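Long-range contact in AGR_L_2016p (Agrobacterium tumefaciens, PDB 2GVH), which probably hydrolyses the thioester bond of acyl-CoA substrates, as a hotdog-fold acyl-CoA hydrolase whose chain carries two thioesterase modules: residues A189-A194 / F260-V265. Numbering follows the deposited sequence.
Sequences AAFVAA and FTMVAV
Met262 turns its CG anti to its own carbonyl carbon (chi1 -62°), then bends at chi2 and chi3, and this folded chain brings its terminal methyl to Phe191. Phe191 in turn sets its CG anti to the backbone N (chi1 174°), with the ring lying beside that methyl. The two side chains cross at about a right angle. Met262 CE sits 3.8 Å from Phe191 CA and 3.9 Å from the ring atom Phe191 CD2. The methyl thus sits in the angle between the helix backbone and the ring, which it meets obliquely. Met262 is a selenomethionine, with SE in place of sulphur.

Nearer the strand backbone, the same side chain meets Ala194. Ala194 CB lies 3.7 Å from Met262 CG and equally far from Met262 CB. One helical turn earlier, Ala190 O lies 4.0 Å from Met262 CG; this oxygen accepts the helix bond from Ala194 N.

The fold is a hotdog, in which an antiparallel sheet wraps around a long helix. Here helix 179-198 packs against strand 252-264, in the second of two such modules in the chain. The axes of the two short segments come within 9.2 Å, at an angle of 47°. Ala190 and Ala194, one turn apart, point their CB atoms toward the strand; their small size probably helps the helix lie close to it. Ile238, on the adjoining strand 235-246, touches Ala190, Ala194 and Met262. Val202, on strand 202-211 at the other side of strand 252-264, touches both Phe191 and Met262.

Phe260 makes the remaining contact, two residues before Met262 on the same side of the sheet. Phe260 CD1 lies 3.8 Å from Ala190 CB, and this alanine methyl meets the ring obliquely. Beyond Ala190, Phe260 also touches Met186 and Thr187 of the same helix.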
ATOM      1  N   ALA B 189       8.069 -11.696 -11.278  1.00 59.08           N
ATOM      2  CA  ALA B 189       9.230 -12.008 -12.134  1.00 60.95           C
ATOM      3  C   ALA B 189       8.878 -12.980 -13.275  1.00 61.20           C
ATOM      4  O   ALA B 189       9.347 -12.838 -14.387  1.00 62.74           O
ATOM      5  CB  ALA B 189      10.429 -12.515 -11.305  1.00 59.74           C
ATOM      6  N   ALA B 190       7.999 -13.933 -13.024  1.00 60.31           N
ATOM      7  CA  ALA B 190       7.570 -14.858 -14.071  1.00 61.49           C
ATOM      8  C   ALA B 190       6.764 -14.126 -15.155  1.00 63.39           C
ATOM      9  O   ALA B 190       6.881 -14.403 -16.345  1.00 64.53           O
ATOM     10  CB  ALA B 190       6.731 -15.944 -13.482  1.00 61.83           C
ATOM     11  N   PHE B 191       5.935 -13.179 -14.742  1.00 61.75           N
ATOM     12  CA  PHE B 191       5.212 -12.379 -15.705  1.00 60.94           C
ATOM     13  C   PHE B 191       6.168 -11.587 -16.581  1.00 63.82           C
ATOM     14  O   PHE B 191       6.015 -11.547 -17.776  1.00 64.37           O
ATOM     15  CB  PHE B 191       4.265 -11.435 -14.984  1.00 60.92           C
ATOM     16  CG  PHE B 191       3.601 -10.488 -15.898  1.00 64.98           C
ATOM     17  CD1 PHE B 191       4.293  -9.380 -16.393  1.00 60.01           C
ATOM     18  CD2 PHE B 191       2.316 -10.717 -16.331  1.00 59.25           C
ATOM     19  CE1 PHE B 191       3.708  -8.507 -17.287  1.00 59.09           C
ATOM     20  CE2 PHE B 191       1.718  -9.835 -17.213  1.00 68.50           C
ATOM     21  CZ  PHE B 191       2.413  -8.734 -17.695  1.00 68.53           C
ATOM     22  N   VAL B 192       7.183 -10.974 -15.978  1.00 66.43           N
ATOM     23  CA  VAL B 192       8.153 -10.187 -16.718  1.00 65.48           C
ATOM     24  C   VAL B 192       8.853 -11.046 -17.778  1.00 65.99           C
ATOM     25  O   VAL B 192       8.715 -10.779 -18.962  1.00 69.19           O
ATOM     26  CB  VAL B 192       9.176  -9.521 -15.753  1.00 68.38           C
ATOM     27  CG1 VAL B 192      10.462  -9.022 -16.496  1.00 60.09           C
ATOM     28  CG2 VAL B 192       8.512  -8.409 -14.955  1.00 67.84           C
ATOM     29  N   ALA B 193       9.583 -12.077 -17.368  1.00 63.65           N
ATOM     30  CA  ALA B 193      10.256 -13.004 -18.305  1.00 60.20           C
ATOM     31  C   ALA B 193       9.376 -13.600 -19.401  1.00 61.88           C
ATOM     32  O   ALA B 193       9.747 -13.548 -20.574  1.00 62.69           O
ATOM     33  CB  ALA B 193      10.942 -14.136 -17.549  1.00 58.11           C
ATOM     34  N   ALA B 194       8.232 -14.186 -19.040  1.00 61.90           N
ATOM     35  CA  ALA B 194       7.239 -14.638 -20.056  1.00 62.85           C
ATOM     36  C   ALA B 194       6.891 -13.576 -21.074  1.00 62.59           C
ATOM     37  O   ALA B 194       6.984 -13.796 -22.276  1.00 63.08           O
ATOM     38  CB  ALA B 194       5.910 -15.127 -19.390  1.00 62.84           C
ATOM     39  N   PHE B 260       6.270 -21.552 -12.816  1.00 63.01           N
ATOM     40  CA  PHE B 260       4.967 -21.007 -13.174  1.00 62.76           C
ATOM     41  C   PHE B 260       4.642 -21.240 -14.643  1.00 62.67           C
ATOM     42  O   PHE B 260       5.508 -21.198 -15.528  1.00 59.31           O
ATOM     43  CB  PHE B 260       4.919 -19.515 -12.853  1.00 62.64           C
ATOM     44  CG  PHE B 260       5.343 -19.188 -11.443  1.00 59.34           C
ATOM     45  CD1 PHE B 260       6.683 -18.944 -11.138  1.00 60.13           C
ATOM     46  CD2 PHE B 260       4.392 -19.110 -10.423  1.00 53.79           C
ATOM     47  CE1 PHE B 260       7.075 -18.637  -9.837  1.00 56.44           C
ATOM     48  CE2 PHE B 260       4.760 -18.806  -9.097  1.00 62.25           C
ATOM     49  CZ  PHE B 260       6.139 -18.581  -8.818  1.00 59.40           C
ATOM     50  N   THR B 261       3.368 -21.498 -14.908  1.00 62.94           N
ATOM     51  CA  THR B 261       2.959 -21.608 -16.292  1.00 63.06           C
ATOM     52  C   THR B 261       2.225 -20.338 -16.663  1.00 62.82           C
ATOM     53  O   THR B 261       1.302 -19.925 -15.964  1.00 64.21           O
ATOM     54  CB  THR B 261       2.169 -22.885 -16.541  1.00 64.44           C
ATOM     55  OG1 THR B 261       3.034 -23.988 -16.290  1.00 62.06           O
ATOM     56  CG2 THR B 261       1.678 -22.980 -17.991  1.00 62.82           C
HETATM   57  N   MSE B 262       2.675 -19.710 -17.746  1.00 63.12           N
HETATM   58  CA  MSE B 262       2.096 -18.447 -18.216  1.00 65.02           C
HETATM   59  C   MSE B 262       1.447 -18.639 -19.577  1.00 64.57           C
HETATM   60  O   MSE B 262       1.947 -19.375 -20.392  1.00 65.86           O
HETATM   61  CB  MSE B 262       3.196 -17.393 -18.321  1.00 64.72           C
HETATM   62  CG  MSE B 262       3.889 -17.042 -16.983  1.00 69.18           C
HETATM   63 SE   MSE B 262       2.752 -15.964 -15.687  1.00 88.11          SE
HETATM   64  CE  MSE B 262       2.228 -14.575 -16.603  1.00 80.02           C
ATOM     65  N   VAL B 263       0.329 -17.987 -19.833  1.00 65.86           N
ATOM     66  CA  VAL B 263      -0.300 -18.142 -21.138  1.00 66.89           C
ATOM     67  C   VAL B 263      -0.341 -16.803 -21.850  1.00 69.42           C
ATOM     68  O   VAL B 263      -0.693 -15.797 -21.240  1.00 70.32           O
ATOM     69  CB  VAL B 263      -1.700 -18.739 -21.006  1.00 66.05           C
ATOM     70  CG1 VAL B 263      -2.447 -18.692 -22.340  1.00 71.72           C
ATOM     71  CG2 VAL B 263      -1.612 -20.186 -20.517  1.00 61.93           C
ATOM     72  N   ALA B 264       0.056 -16.781 -23.126  1.00 70.96           N
ATOM     73  CA  ALA B 264      -0.020 -15.565 -23.941  1.00 70.11           C
ATOM     74  C   ALA B 264      -1.452 -15.253 -24.320  1.00 70.61           C
ATOM     75  O   ALA B 264      -2.210 -16.159 -24.636  1.00 72.34           O
ATOM     76  CB  ALA B 264       0.824 -15.709 -25.166  1.00 69.91           C
ATOM     77  N   VAL B 265      -1.810 -13.972 -24.322  1.00 72.58           N
ATOM     78  CA  VAL B 265      -3.189 -13.541 -24.531  1.00 75.98           C
ATOM     79  C   VAL B 265      -3.289 -12.382 -25.548  1.00 77.02           C
ATOM     80  O   VAL B 265      -2.335 -11.607 -25.711  1.00 77.36           O
ATOM     81  CB  VAL B 265      -3.838 -13.182 -23.153  1.00 76.30           C
ATOM     82  CG1 VAL B 265      -5.060 -12.291 -23.307  1.00 80.52           C
ATOM     83  CG2 VAL B 265      -4.216 -14.445 -22.421  1.00 76.16           C
TER